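Local coordinates for EmGH1 (Erythrobacter marinus, PDB 5Z87), which probably acts as a beta-glucosidase of glycosyl hydrolase family 3, releasing sugar from the non-reducing end of its substrates, at residues D553-I558 and P584-V589; V576-H581 and L598-P603; I629-G634 and D655-Y660. All blocks are in the same frame, centred on the assembly; numbering follows the deposited sequence.

Contact 1 (D553-I558 and P584-V589); sequences DDLELI and PLSPLV. With EDO (1,2-ethanediol), chain L.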
ATOM      1  N   ASP A 553     -11.571   7.466  -1.980  1.00 15.34           N
ATOM      2  CA  ASP A 553     -10.678   7.552  -0.829  1.00 18.06           C
ATOM      3  C   ASP A 553     -11.428   7.360   0.482  1.00 16.28           C
ATOM      4  O   ASP A 553     -11.009   7.867   1.524  1.00 22.42           O
ATOM      5  CB  ASP A 553      -9.930   8.883  -0.830  1.00 14.52           C
ATOM      6  CG  ASP A 553     -10.871  10.065  -0.881  1.00 21.75           C
ATOM      7  OD1 ASP A 553     -12.099   9.822  -0.863  1.00 19.73           O
ATOM      8  OD2 ASP A 553     -10.393  11.223  -0.938  1.00 19.39           O
ATOM      9  N   ASP A 554     -12.547   6.647   0.435  1.00 17.54           N
ATOM     10  CA  ASP A 554     -13.439   6.460   1.565  1.00 18.25           C
ATOM     11  C   ASP A 554     -14.329   5.275   1.226  1.00 18.34           C
ATOM     12  O   ASP A 554     -14.741   5.126   0.078  1.00 20.48           O
ATOM     13  CB  ASP A 554     -14.257   7.734   1.826  1.00 23.12           C
ATOM     14  CG  ASP A 554     -15.265   7.582   2.960  1.00 27.32           C
ATOM     15  OD1 ASP A 554     -15.051   6.756   3.868  1.00 31.02           O
ATOM     16  OD2 ASP A 554     -16.274   8.320   2.951  1.00 40.82           O
ATOM     17  N   LEU A 555     -14.612   4.433   2.214  1.00 16.85           N
ATOM     18  CA  LEU A 555     -15.399   3.234   1.989  1.00 14.82           C
ATOM     19  C   LEU A 555     -16.769   3.280   2.650  1.00 16.91           C
ATOM     20  O   LEU A 555     -17.541   2.319   2.520  1.00 22.00           O
ATOM     21  CB  LEU A 555     -14.617   2.005   2.474  1.00 21.62           C
ATOM     22  CG  LEU A 555     -13.281   1.777   1.744  1.00 24.94           C
ATOM     23  CD1 LEU A 555     -12.472   0.656   2.410  1.00 17.94           C
ATOM     24  CD2 LEU A 555     -13.509   1.492   0.250  1.00 15.58           C
ATOM     25  N   GLU A 556     -17.089   4.350   3.365  1.00 23.29           N
ATOM     26  CA  GLU A 556     -18.439   4.515   3.875  1.00 19.65           C
ATOM     27  C   GLU A 556     -19.421   4.750   2.733  1.00 18.79           C
ATOM     28  O   GLU A 556     -19.044   5.117   1.614  1.00 21.01           O
ATOM     29  CB  GLU A 556     -18.520   5.699   4.833  1.00 24.11           C
ATOM     30  CG  GLU A 556     -18.537   5.331   6.287  1.00 22.94           C
ATOM     31  CD  GLU A 556     -19.848   4.745   6.741  1.00 22.78           C
ATOM     32  OE1 GLU A 556     -20.760   4.516   5.903  1.00 21.58           O
ATOM     33  OE2 GLU A 556     -19.968   4.524   7.962  1.00 24.65           O
ATOM     34  N   LEU A 557     -20.704   4.542   3.037  1.00 21.76           N
ATOM     35  CA  LEU A 557     -21.772   5.011   2.161  1.00 22.78           C
ATOM     36  C   LEU A 557     -21.588   6.483   1.846  1.00 18.19           C
ATOM     37  O   LEU A 557     -21.415   7.310   2.748  1.00 27.27           O
ATOM     38  CB  LEU A 557     -23.129   4.793   2.823  1.00 24.72           C
ATOM     39  CG  LEU A 557     -23.391   3.352   3.204  1.00 24.84           C
ATOM     40  CD1 LEU A 557     -24.794   3.249   3.773  1.00 23.46           C
ATOM     41  CD2 LEU A 557     -23.222   2.484   1.957  1.00 22.16           C
ATOM     42  N   ILE A 558     -21.615   6.804   0.578  1.00 17.48           N
ATOM     43  CA  ILE A 558     -21.311   8.166   0.158  1.00 22.74           C
ATOM     44  C   ILE A 558     -22.506   9.069   0.439  1.00 29.41           C
ATOM     45  O   ILE A 558     -23.668   8.637   0.403  1.00 23.62           O
ATOM     46  CB  ILE A 558     -20.908   8.190  -1.330  1.00 24.28           C
ATOM     47  CG1 ILE A 558     -20.317   9.542  -1.695  1.00 26.17           C
ATOM     48  CG2 ILE A 558     -22.097   7.878  -2.237  1.00 20.61           C
ATOM     49  CD1 ILE A 558     -19.539   9.492  -2.989  1.00 31.49           C
ATOM     50  N   PRO A 584     -16.667  -3.417  -2.691  1.00 23.32           N
ATOM     51  CA  PRO A 584     -16.972  -3.688  -1.280  1.00 17.21           C
ATOM     52  C   PRO A 584     -17.036  -2.382  -0.512  1.00 21.95           C
ATOM     53  O   PRO A 584     -16.147  -1.534  -0.640  1.00 21.30           O
ATOM     54  CB  PRO A 584     -15.799  -4.559  -0.819  1.00 18.20           C
ATOM     55  CG  PRO A 584     -15.236  -5.159  -2.089  1.00 21.28           C
ATOM     56  CD  PRO A 584     -15.425  -4.082  -3.122  1.00 23.24           C
ATOM     57  N   LEU A 585     -18.094  -2.219   0.287  1.00 23.10           N
ATOM     58  CA  LEU A 585     -18.289  -1.016   1.094  1.00 21.38           C
ATOM     59  C   LEU A 585     -18.163  -1.330   2.582  1.00 19.28           C
ATOM     60  O   LEU A 585     -18.406  -2.456   3.023  1.00 16.02           O
ATOM     61  CB  LEU A 585     -19.654  -0.379   0.818  1.00 16.42           C
ATOM     62  CG  LEU A 585     -19.777   0.303  -0.552  1.00 18.96           C
ATOM     63  CD1 LEU A 585     -21.201   0.708  -0.835  1.00 20.23           C
ATOM     64  CD2 LEU A 585     -18.856   1.508  -0.646  1.00 22.91           C
ATOM     65  N   SER A 586     -17.793  -0.313   3.362  1.00 16.77           N
ATOM     66  CA  SER A 586     -17.597  -0.452   4.806  1.00 20.87           C
ATOM     67  C   SER A 586     -18.606   0.441   5.516  1.00 18.92           C
ATOM     68  O   SER A 586     -18.260   1.531   6.000  1.00 19.27           O
ATOM     69  CB  SER A 586     -16.171  -0.096   5.214  1.00 18.00           C
ATOM     70  OG  SER A 586     -15.277  -1.048   4.685  1.00 20.49           O
ATOM     71  N   PRO A 587     -19.858   0.007   5.599  1.00 18.91           N
ATOM     72  CA  PRO A 587     -20.968   0.842   6.087  1.00 22.81           C
ATOM     73  C   PRO A 587     -21.089   0.743   7.611  1.00 22.76           C
ATOM     74  O   PRO A 587     -21.954   0.065   8.174  1.00 21.59           O
ATOM     75  CB  PRO A 587     -22.170   0.245   5.353  1.00 14.87           C
ATOM     76  CG  PRO A 587     -21.814  -1.261   5.295  1.00 16.62           C
ATOM     77  CD  PRO A 587     -20.299  -1.375   5.334  1.00 19.87           C
ATOM     78  N   LEU A 588     -20.176   1.447   8.290  1.00 18.37           N
ATOM     79  CA  LEU A 588     -20.047   1.351   9.740  1.00 20.89           C
ATOM     80  C   LEU A 588     -21.305   1.835  10.439  1.00 24.22           C
ATOM     81  O   LEU A 588     -21.845   1.153  11.321  1.00 23.89           O
ATOM     82  CB  LEU A 588     -18.861   2.187  10.214  1.00 26.10           C
ATOM     83  CG  LEU A 588     -17.480   1.589  10.387  1.00 36.05           C
ATOM     84  CD1 LEU A 588     -16.619   2.621  11.108  1.00 30.50           C
ATOM     85  CD2 LEU A 588     -17.566   0.294  11.174  1.00 32.78           C
ATOM     86  N   VAL A 589     -21.762   3.035  10.076  1.00 21.26           N
ATOM     87  CA  VAL A 589     -22.960   3.602  10.685  1.00 28.13           C
ATOM     88  C   VAL A 589     -24.131   2.644  10.535  1.00 27.09           C
ATOM     89  O   VAL A 589     -24.798   2.291  11.517  1.00 28.08           O
ATOM     90  CB  VAL A 589     -23.251   4.986  10.078  1.00 26.71           C
ATOM     91  CG1 VAL A 589     -24.613   5.498  10.518  1.00 25.85           C
ATOM     92  CG2 VAL A 589     -22.144   5.957  10.495  1.00 18.17           C
TER
HETATM   93  C1  EDO L 810     -13.264  13.933   0.486  1.00 38.81           C
HETATM   94  O1  EDO L 810     -14.052  15.019  -0.032  1.00 49.07           O
HETATM   95  C2  EDO L 810     -14.198  12.847   1.023  1.00 58.52           C
HETATM   96  O2  EDO L 810     -13.590  11.553   0.912  1.00 33.34           O
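Glu556 reaches Val589 through a bend at its second torsion: chi2 of -74° turns CD back, and the carboxylate comes to lie beside the start of helix 588-593. The contact ties a long loop, shaped by an Asx turn in which Asp554 OD1 accepts from Glu556 N, to the strand-to-helix connection of a beta-alpha-beta crossover in the C-terminal domain. Glu556 OE2 accepts a nearly straight bond from Val589 N (3.1 Å) on its syn lone pair. The other oxygen, OE1, uses its anti lone pair for Leu557 N and also meets Asn562 ND2, so the carboxylate is gripped at both ends. Its negative charge beside the first turn would probably suit the helix dipole. Pro587 centres an inverse gamma turn just before that helix.

At Leu555, Ser586 N donates to the carbonyl O (2.8 Å), while Ser586 CB packs on Leu555 CB at 3.8 Å. Leu557 CD2 meets Leu585 CD1 at 3.9 Å, the two side chains crossing at about a right angle, and Leu557 CG rests on Pro587 CB. At the far end of the loop, O2 of a 1,2-ethanediol donates to Asp553 OD1 at 2.9 Å.

Contact 2 (V576-H581 and L598-P603); sequences VAVLIH and LDAFYP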
ATOM      1  N   VAL A 576     -35.118  -2.865   7.636  1.00 40.94           N
ATOM      2  CA  VAL A 576     -34.006  -3.634   7.100  1.00 31.62           C
ATOM      3  C   VAL A 576     -33.363  -2.842   5.972  1.00 31.72           C
ATOM      4  O   VAL A 576     -33.991  -2.001   5.327  1.00 28.72           O
ATOM      5  CB  VAL A 576     -34.438  -5.021   6.596  1.00 26.15           C
ATOM      6  CG1 VAL A 576     -35.172  -5.764   7.694  1.00 39.98           C
ATOM      7  CG2 VAL A 576     -35.318  -4.878   5.382  1.00 31.38           C
ATOM      8  N   ALA A 577     -32.091  -3.128   5.732  1.00 28.67           N
ATOM      9  CA  ALA A 577     -31.348  -2.472   4.670  1.00 28.78           C
ATOM     10  C   ALA A 577     -30.870  -3.507   3.655  1.00 27.84           C
ATOM     11  O   ALA A 577     -30.471  -4.623   4.024  1.00 26.10           O
ATOM     12  CB  ALA A 577     -30.167  -1.665   5.241  1.00 24.57           C
ATOM     13  N   VAL A 578     -30.956  -3.132   2.377  1.00 23.93           N
ATOM     14  CA  VAL A 578     -30.424  -3.897   1.248  1.00 28.59           C
ATOM     15  C   VAL A 578     -29.332  -3.057   0.586  1.00 28.88           C
ATOM     16  O   VAL A 578     -29.588  -1.925   0.152  1.00 22.92           O
ATOM     17  CB  VAL A 578     -31.523  -4.252   0.232  1.00 30.70           C
ATOM     18  CG1 VAL A 578     -30.979  -5.211  -0.835  1.00 30.05           C
ATOM     19  CG2 VAL A 578     -32.711  -4.871   0.933  1.00 29.32           C
ATOM     20  N   LEU A 579     -28.122  -3.604   0.494  1.00 24.81           N
ATOM     21  CA  LEU A 579     -27.002  -2.870  -0.092  1.00 23.86           C
ATOM     22  C   LEU A 579     -26.840  -3.240  -1.566  1.00 19.98           C
ATOM     23  O   LEU A 579     -26.714  -4.421  -1.916  1.00 21.73           O
ATOM     24  CB  LEU A 579     -25.704  -3.140   0.673  1.00 24.71           C
ATOM     25  CG  LEU A 579     -25.643  -2.644   2.117  1.00 21.25           C
ATOM     26  CD1 LEU A 579     -24.417  -3.173   2.804  1.00 15.19           C
ATOM     27  CD2 LEU A 579     -25.640  -1.147   2.161  1.00 24.68           C
ATOM     28  N   ILE A 580     -26.828  -2.219  -2.416  1.00 19.22           N
ATOM     29  CA  ILE A 580     -26.662  -2.359  -3.855  1.00 18.61           C
ATOM     30  C   ILE A 580     -25.542  -1.414  -4.249  1.00 21.19           C
ATOM     31  O   ILE A 580     -25.611  -0.215  -3.944  1.00 25.68           O
ATOM     32  CB  ILE A 580     -27.966  -2.037  -4.614  1.00 24.36           C
ATOM     33  CG1 ILE A 580     -29.062  -3.021  -4.188  1.00 23.13           C
ATOM     34  CG2 ILE A 580     -27.760  -2.067  -6.138  1.00 14.88           C
ATOM     35  CD1 ILE A 580     -30.481  -2.591  -4.591  1.00 21.90           C
ATOM     36  N   HIS A 581     -24.508  -1.948  -4.904  1.00 18.82           N
ATOM     37  CA  HIS A 581     -23.216  -1.257  -5.012  1.00 23.20           C
ATOM     38  C   HIS A 581     -22.223  -2.100  -5.814  1.00 18.16           C
ATOM     39  O   HIS A 581     -22.387  -3.315  -5.964  1.00 16.34           O
ATOM     40  CB  HIS A 581     -22.622  -0.983  -3.625  1.00 17.99           C
ATOM     41  CG  HIS A 581     -22.453  -2.222  -2.799  1.00 16.01           C
ATOM     42  ND1 HIS A 581     -21.217  -2.762  -2.503  1.00 22.10           N
ATOM     43  CD2 HIS A 581     -23.365  -3.036  -2.212  1.00 17.43           C
ATOM     44  CE1 HIS A 581     -21.374  -3.842  -1.758  1.00 16.96           C
ATOM     45  NE2 HIS A 581     -22.668  -4.039  -1.577  1.00 22.97           N
ATOM     46  N   LEU A 598     -28.880  -6.938   4.104  1.00 25.37           N
ATOM     47  CA  LEU A 598     -28.569  -7.789   2.963  1.00 23.48           C
ATOM     48  C   LEU A 598     -27.528  -7.079   2.111  1.00 24.78           C
ATOM     49  O   LEU A 598     -27.608  -5.864   1.911  1.00 26.75           O
ATOM     50  CB  LEU A 598     -29.818  -8.060   2.119  1.00 22.44           C
ATOM     51  CG  LEU A 598     -30.896  -8.929   2.756  1.00 26.32           C
ATOM     52  CD1 LEU A 598     -32.026  -9.177   1.779  1.00 28.52           C
ATOM     53  CD2 LEU A 598     -30.282 -10.240   3.195  1.00 23.63           C
ATOM     54  N   ASP A 599     -26.546  -7.826   1.615  1.00 21.62           N
ATOM     55  CA  ASP A 599     -25.560  -7.270   0.696  1.00 23.09           C
ATOM     56  C   ASP A 599     -25.768  -7.926  -0.661  1.00 22.89           C
ATOM     57  O   ASP A 599     -25.489  -9.117  -0.831  1.00 22.20           O
ATOM     58  CB  ASP A 599     -24.132  -7.468   1.196  1.00 22.31           C
ATOM     59  CG  ASP A 599     -23.161  -6.470   0.572  1.00 32.24           C
ATOM     60  OD1 ASP A 599     -23.442  -5.978  -0.557  1.00 25.79           O
ATOM     61  OD2 ASP A 599     -22.125  -6.169   1.214  1.00 31.61           O
ATOM     62  N   ALA A 600     -26.267  -7.150  -1.621  1.00 24.25           N
ATOM     63  CA  ALA A 600     -26.619  -7.702  -2.920  1.00 26.11           C
ATOM     64  C   ALA A 600     -25.607  -7.359  -3.997  1.00 26.47           C
ATOM     65  O   ALA A 600     -25.724  -7.867  -5.117  1.00 23.27           O
ATOM     66  CB  ALA A 600     -28.015  -7.213  -3.349  1.00 24.81           C
ATOM     67  N   PHE A 601     -24.621  -6.522  -3.675  1.00 20.81           N
ATOM     68  CA  PHE A 601     -23.695  -6.002  -4.664  1.00 23.79           C
ATOM     69  C   PHE A 601     -24.487  -5.466  -5.859  1.00 26.49           C
ATOM     70  O   PHE A 601     -25.239  -4.495  -5.708  1.00 28.08           O
ATOM     71  CB  PHE A 601     -22.660  -7.089  -5.003  1.00 15.46           C
ATOM     72  CG  PHE A 601     -21.546  -7.169  -3.972  1.00 17.84           C
ATOM     73  CD1 PHE A 601     -20.469  -6.285  -4.027  1.00 20.57           C
ATOM     74  CD2 PHE A 601     -21.618  -8.056  -2.908  1.00 18.17           C
ATOM     75  CE1 PHE A 601     -19.459  -6.325  -3.075  1.00 22.16           C
ATOM     76  CE2 PHE A 601     -20.617  -8.101  -1.942  1.00 24.42           C
ATOM     77  CZ  PHE A 601     -19.526  -7.238  -2.030  1.00 19.90           C
ATOM     78  N   TYR A 602     -24.339  -6.055  -7.039  1.00 24.95           N
ATOM     79  CA  TYR A 602     -25.241  -5.751  -8.154  1.00 20.34           C
ATOM     80  C   TYR A 602     -25.890  -7.068  -8.516  1.00 21.57           C
ATOM     81  O   TYR A 602     -25.195  -7.973  -9.006  1.00 21.29           O
ATOM     82  CB  TYR A 602     -24.515  -5.148  -9.351  1.00 17.54           C
ATOM     83  CG  TYR A 602     -24.045  -3.725  -9.139  1.00 23.19           C
ATOM     84  CD1 TYR A 602     -24.853  -2.790  -8.505  1.00 24.31           C
ATOM     85  CD2 TYR A 602     -22.783  -3.321  -9.554  1.00 18.22           C
ATOM     86  CE1 TYR A 602     -24.429  -1.482  -8.316  1.00 17.56           C
ATOM     87  CE2 TYR A 602     -22.357  -2.021  -9.383  1.00 14.27           C
ATOM     88  CZ  TYR A 602     -23.183  -1.101  -8.754  1.00 20.33           C
ATOM     89  OH  TYR A 602     -22.765   0.200  -8.566  1.00 18.92           O
ATOM     90  N   PRO A 603     -27.184  -7.252  -8.242  1.00 24.72           N
ATOM     91  CA  PRO A 603     -27.763  -8.600  -8.291  1.00 25.04           C
ATOM     92  C   PRO A 603     -28.325  -9.004  -9.654  1.00 25.19           C
ATOM     93  O   PRO A 603     -29.043 -10.003  -9.761  1.00 25.70           O
ATOM     94  CB  PRO A 603     -28.855  -8.530  -7.217  1.00 20.64           C
ATOM     95  CG  PRO A 603     -29.282  -7.114  -7.239  1.00 22.89           C
ATOM     96  CD  PRO A 603     -28.095  -6.282  -7.610  1.00 19.22           C
TER
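His581 and Phe601 bring their rings together obliquely, planes 36° apart. Over one face of the imidazole sits Phe601 CA, a CH-pi contact 4.0 Å from the ring centroid, and at the edge, near the plane, comes Asp599 OD1. The Phe601 ring in turn takes His581 CE1 over one face, 3.3 Å above the plane and offset toward the rim, with Asp599 OD1 over that same face. Tyr602 has the backbone of His581 against it: His581 O stands over the centre of the ring, 3.3 Å above it, while Ile580 CG2 touches at the edge.

The cluster sits at the C-terminal ends of two neighbouring parallel strands, 574-580 and 596-601, joined through helix 588-593 as a beta-alpha-beta unit of the mixed sheet in the C-terminal domain. Leu598 N donates to Ala577 O, Leu579 N to Leu598 O at 2.7 Å, and Ala600 N to Leu579 O at 2.8 Å. Val578 and Leu598 share the face covered by helix 607-615; Leu579 and Asp599 share the other. Past Ala600 the chain swings round at Phe601, where phi is positive, and Phe601 O takes the bond from His581 N at 2.8 Å.

His581 CG is wedged between its own backbone N and carbonyl carbon (chi1 57°), and from there the ring turns back over the neighbouring strand to Asp599. NE2 donates to Asp599 OD1, although the modelled separation of 2.3 Å is too short to trust as a length. ND1 is bonded to Arg583 O; if the short NE2 bond is real, both nitrogens would be donors, a doubtful hint of an imidazolium, which a magnesium ion about 5 Å from the His581 side chain would work against.

Contact 3 (I629-G634 and D655-Y660); sequences IVRNVG and DSTPLY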
ATOM      1  N   ILE A 629     -14.194  -7.144   4.714  1.00 15.97           N
ATOM      2  CA  ILE A 629     -14.681  -5.769   4.806  1.00 16.32           C
ATOM      3  C   ILE A 629     -13.996  -5.105   5.998  1.00 18.21           C
ATOM      4  O   ILE A 629     -14.287  -5.438   7.152  1.00 16.43           O
ATOM      5  CB  ILE A 629     -16.208  -5.702   4.939  1.00 15.55           C
ATOM      6  CG1 ILE A 629     -16.896  -6.395   3.746  1.00 17.51           C
ATOM      7  CG2 ILE A 629     -16.629  -4.246   5.062  1.00 11.35           C
ATOM      8  CD1 ILE A 629     -16.582  -5.739   2.398  1.00  9.22           C
ATOM      9  N   VAL A 630     -13.074  -4.173   5.730  1.00 14.72           N
ATOM     10  CA  VAL A 630     -12.400  -3.469   6.818  1.00 18.05           C
ATOM     11  C   VAL A 630     -13.338  -2.412   7.382  1.00 20.61           C
ATOM     12  O   VAL A 630     -14.297  -1.990   6.735  1.00 17.14           O
ATOM     13  CB  VAL A 630     -11.071  -2.842   6.360  1.00 16.42           C
ATOM     14  CG1 VAL A 630     -10.113  -3.926   5.838  1.00 15.12           C
ATOM     15  CG2 VAL A 630     -11.326  -1.789   5.288  1.00 16.80           C
ATOM     16  N   ARG A 631     -13.055  -1.978   8.612  1.00 19.86           N
ATOM     17  CA  ARG A 631     -13.910  -0.973   9.241  1.00 20.49           C
ATOM     18  C   ARG A 631     -13.785   0.381   8.552  1.00 20.57           C
ATOM     19  O   ARG A 631     -14.771   1.113   8.416  1.00 21.26           O
ATOM     20  CB  ARG A 631     -13.573  -0.857  10.728  1.00 20.22           C
ATOM     21  CG  ARG A 631     -14.256  -1.919  11.527  1.00 22.72           C
ATOM     22  CD  ARG A 631     -13.751  -2.067  12.947  1.00 21.80           C
ATOM     23  NE  ARG A 631     -14.174  -3.387  13.398  1.00 20.62           N
ATOM     24  CZ  ARG A 631     -15.388  -3.662  13.854  1.00 21.58           C
ATOM     25  NH1 ARG A 631     -16.281  -2.688  13.970  1.00 21.63           N
ATOM     26  NH2 ARG A 631     -15.705  -4.906  14.195  1.00 20.32           N
ATOM     27  N   ASN A 632     -12.585   0.744   8.126  1.00 15.95           N
ATOM     28  CA  ASN A 632     -12.421   2.025   7.474  1.00 18.70           C
ATOM     29  C   ASN A 632     -11.208   1.953   6.571  1.00 16.17           C
ATOM     30  O   ASN A 632     -10.335   1.100   6.734  1.00 15.81           O
ATOM     31  CB  ASN A 632     -12.281   3.174   8.480  1.00 17.47           C
ATOM     32  CG  ASN A 632     -10.980   3.110   9.268  1.00 16.94           C
ATOM     33  OD1 ASN A 632      -9.916   3.484   8.774  1.00 20.33           O
ATOM     34  ND2 ASN A 632     -11.066   2.654  10.511  1.00 18.61           N
ATOM     35  N   VAL A 633     -11.170   2.891   5.624  1.00 17.22           N
ATOM     36  CA  VAL A 633     -10.166   2.913   4.583  1.00 17.28           C
ATOM     37  C   VAL A 633      -8.758   3.137   5.138  1.00 21.87           C
ATOM     38  O   VAL A 633      -7.775   2.861   4.450  1.00 18.81           O
ATOM     39  CB  VAL A 633     -10.560   3.986   3.553  1.00 13.88           C
ATOM     40  CG1 VAL A 633     -10.362   5.404   4.137  1.00 15.01           C
ATOM     41  CG2 VAL A 633      -9.774   3.815   2.284  1.00 15.89           C
ATOM     42  N   GLY A 634      -8.631   3.616   6.376  1.00 22.23           N
ATOM     43  CA  GLY A 634      -7.315   3.809   6.966  1.00 13.13           C
ATOM     44  C   GLY A 634      -6.655   2.543   7.473  1.00 16.07           C
ATOM     45  O   GLY A 634      -5.473   2.569   7.827  1.00 18.30           O
ATOM     46  N   ASP A 655     -10.872   0.097  16.961  1.00 20.62           N
ATOM     47  CA  ASP A 655     -11.197  -1.296  16.685  1.00 22.51           C
ATOM     48  C   ASP A 655     -10.604  -1.710  15.340  1.00 21.66           C
ATOM     49  O   ASP A 655     -11.046  -1.228  14.291  1.00 18.24           O
ATOM     50  CB  ASP A 655     -12.719  -1.493  16.692  1.00 16.21           C
ATOM     51  CG  ASP A 655     -13.121  -2.956  16.589  1.00 22.40           C
ATOM     52  OD1 ASP A 655     -12.244  -3.819  16.346  1.00 23.60           O
ATOM     53  OD2 ASP A 655     -14.324  -3.246  16.744  1.00 29.21           O
ATOM     54  N   SER A 656      -9.613  -2.603  15.365  1.00 19.92           N
ATOM     55  CA  SER A 656      -8.861  -2.988  14.178  1.00 17.03           C
ATOM     56  C   SER A 656      -9.274  -4.344  13.628  1.00 23.79           C
ATOM     57  O   SER A 656      -8.623  -4.853  12.705  1.00 19.04           O
ATOM     58  CB  SER A 656      -7.360  -2.993  14.484  1.00 18.67           C
ATOM     59  OG  SER A 656      -6.924  -1.703  14.854  1.00 17.31           O
ATOM     60  N   THR A 657     -10.310  -4.958  14.196  1.00 22.29           N
ATOM     61  CA  THR A 657     -10.884  -6.149  13.598  1.00 20.57           C
ATOM     62  C   THR A 657     -11.599  -5.771  12.307  1.00 20.10           C
ATOM     63  O   THR A 657     -11.990  -4.621  12.115  1.00 17.85           O
ATOM     64  CB  THR A 657     -11.877  -6.812  14.549  1.00 27.75           C
ATOM     65  OG1 THR A 657     -12.929  -5.878  14.848  1.00 20.08           O
ATOM     66  CG2 THR A 657     -11.171  -7.278  15.835  1.00 12.19           C
ATOM     67  N   PRO A 658     -11.773  -6.716  11.399  1.00 17.97           N
ATOM     68  CA  PRO A 658     -12.592  -6.424  10.226  1.00 20.56           C
ATOM     69  C   PRO A 658     -14.034  -6.207  10.651  1.00 21.24           C
ATOM     70  O   PRO A 658     -14.479  -6.691  11.696  1.00 22.12           O
ATOM     71  CB  PRO A 658     -12.426  -7.672   9.352  1.00 20.39           C
ATOM     72  CG  PRO A 658     -11.924  -8.737  10.289  1.00 20.06           C
ATOM     73  CD  PRO A 658     -11.148  -8.048  11.335  1.00 16.61           C
ATOM     74  N   LEU A 659     -14.757  -5.431   9.848  1.00 16.95           N
ATOM     75  CA  LEU A 659     -16.192  -5.294  10.076  1.00 21.73           C
ATOM     76  C   LEU A 659     -16.904  -6.618   9.818  1.00 20.67           C
ATOM     77  O   LEU A 659     -17.705  -7.080  10.633  1.00 22.13           O
ATOM     78  CB  LEU A 659     -16.751  -4.172   9.197  1.00 14.81           C
ATOM     79  CG  LEU A 659     -18.224  -3.831   9.456  1.00 25.76           C
ATOM     80  CD1 LEU A 659     -18.462  -3.365  10.902  1.00 24.94           C
ATOM     81  CD2 LEU A 659     -18.723  -2.778   8.478  1.00 17.15           C
ATOM     82  N   TYR A 660     -16.589  -7.262   8.697  1.00 20.56           N
ATOM     83  CA  TYR A 660     -16.999  -8.628   8.404  1.00 19.41           C
ATOM     84  C   TYR A 660     -15.789  -9.364   7.837  1.00 17.69           C
ATOM     85  O   TYR A 660     -15.097  -8.832   6.952  1.00 18.17           O
ATOM     86  CB  TYR A 660     -18.171  -8.683   7.402  1.00 18.97           C
ATOM     87  CG  TYR A 660     -19.351  -7.778   7.712  1.00 19.20           C
ATOM     88  CD1 TYR A 660     -20.299  -8.128   8.676  1.00 18.80           C
ATOM     89  CD2 TYR A 660     -19.531  -6.591   7.025  1.00 16.52           C
ATOM     90  CE1 TYR A 660     -21.383  -7.298   8.948  1.00 19.00           C
ATOM     91  CE2 TYR A 660     -20.616  -5.754   7.289  1.00 19.97           C
ATOM     92  CZ  TYR A 660     -21.535  -6.117   8.247  1.00 24.11           C
ATOM     93  OH  TYR A 660     -22.604  -5.291   8.496  1.00 19.04           O
TER
HETATM   94  O   HOH W   1     -10.924  -3.455  10.004  1.00 13.18           O
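Ile629 and Tyr660 form the tightly packed end of this contact, both of them buried. Ile629 N donates to Tyr660 O at 2.9 Å, and Ile629 CB lies at the edge of the Tyr660 ring, 4.0 Å from CD2. The tyrosine hydroxyl reaches beyond the contact to Gln421 OE1. Leu659 packs its CB against Ile629 CG2. Ala591 of helix 588-593 packs on Leu659 and Tyr660, and Leu588 on Leu659 and Arg631.

The other end is more open, for Asp655 and Thr657 are exposed, and here Arg631 does the work. Its chain runs extended from CG to NE (chi2 167°, chi3 -161°), which brings NE alongside Thr657. The guanidinium lies between two layers. Asp655 OD2 stands over the centre of one face, 3.1 Å from Arg631 CZ, with the carboxylate stacked on the guanidinium at 19° between planes; this salt bridge works by charge alone, since no N-H points at the oxygen. Leu659 lies over the opposite face, where CD1 comes to 3.8 Å from Arg631 NH1.

The buried end is a classic beta bulge: Leu659 and Tyr660 both face Ile629, whose O takes weak bonds from Leu659 N and Tyr660 N.

On the solvent side the grip is made of many bent bonds. Arg631 NE donates to Thr657 O at 2.8 Å, while NE and NH2 both reach Thr657 OG1 only weakly. That hydroxyl gives its own proton to Asp655 OD1 (2.6 Å), which also accepts from Thr657 N in an Asx turn, and both donors come from one face of the carboxylate. A single water bridges the backbones, accepting from Arg631 N and donating to Thr657 O at 2.6 Å.

Overall arrangement
Contact 1 sits between the other two. Its centre is about 13 Å from that of contact 2, against which it packs directly: Pro584 CA lies 4.0 Å from Phe601 CE1. The chain passes from strand 574-580 through 584-589 to strand 596-601. Contact 3 is centred about 10 Å from contact 1, linked by a probable hydrogen bond from Ser586 OG to Val630 O (2.5 Å); contacts 2 and 3 do not touch. All three lie away from the dithiothreitol pocket, although a bound magnesium ion is about 4 Å from the Leu585 side chain. Contacts 1 and 3 also meet across the dimer, where Asp553 OD2 bonds Asn632 ND2 of the second subunit.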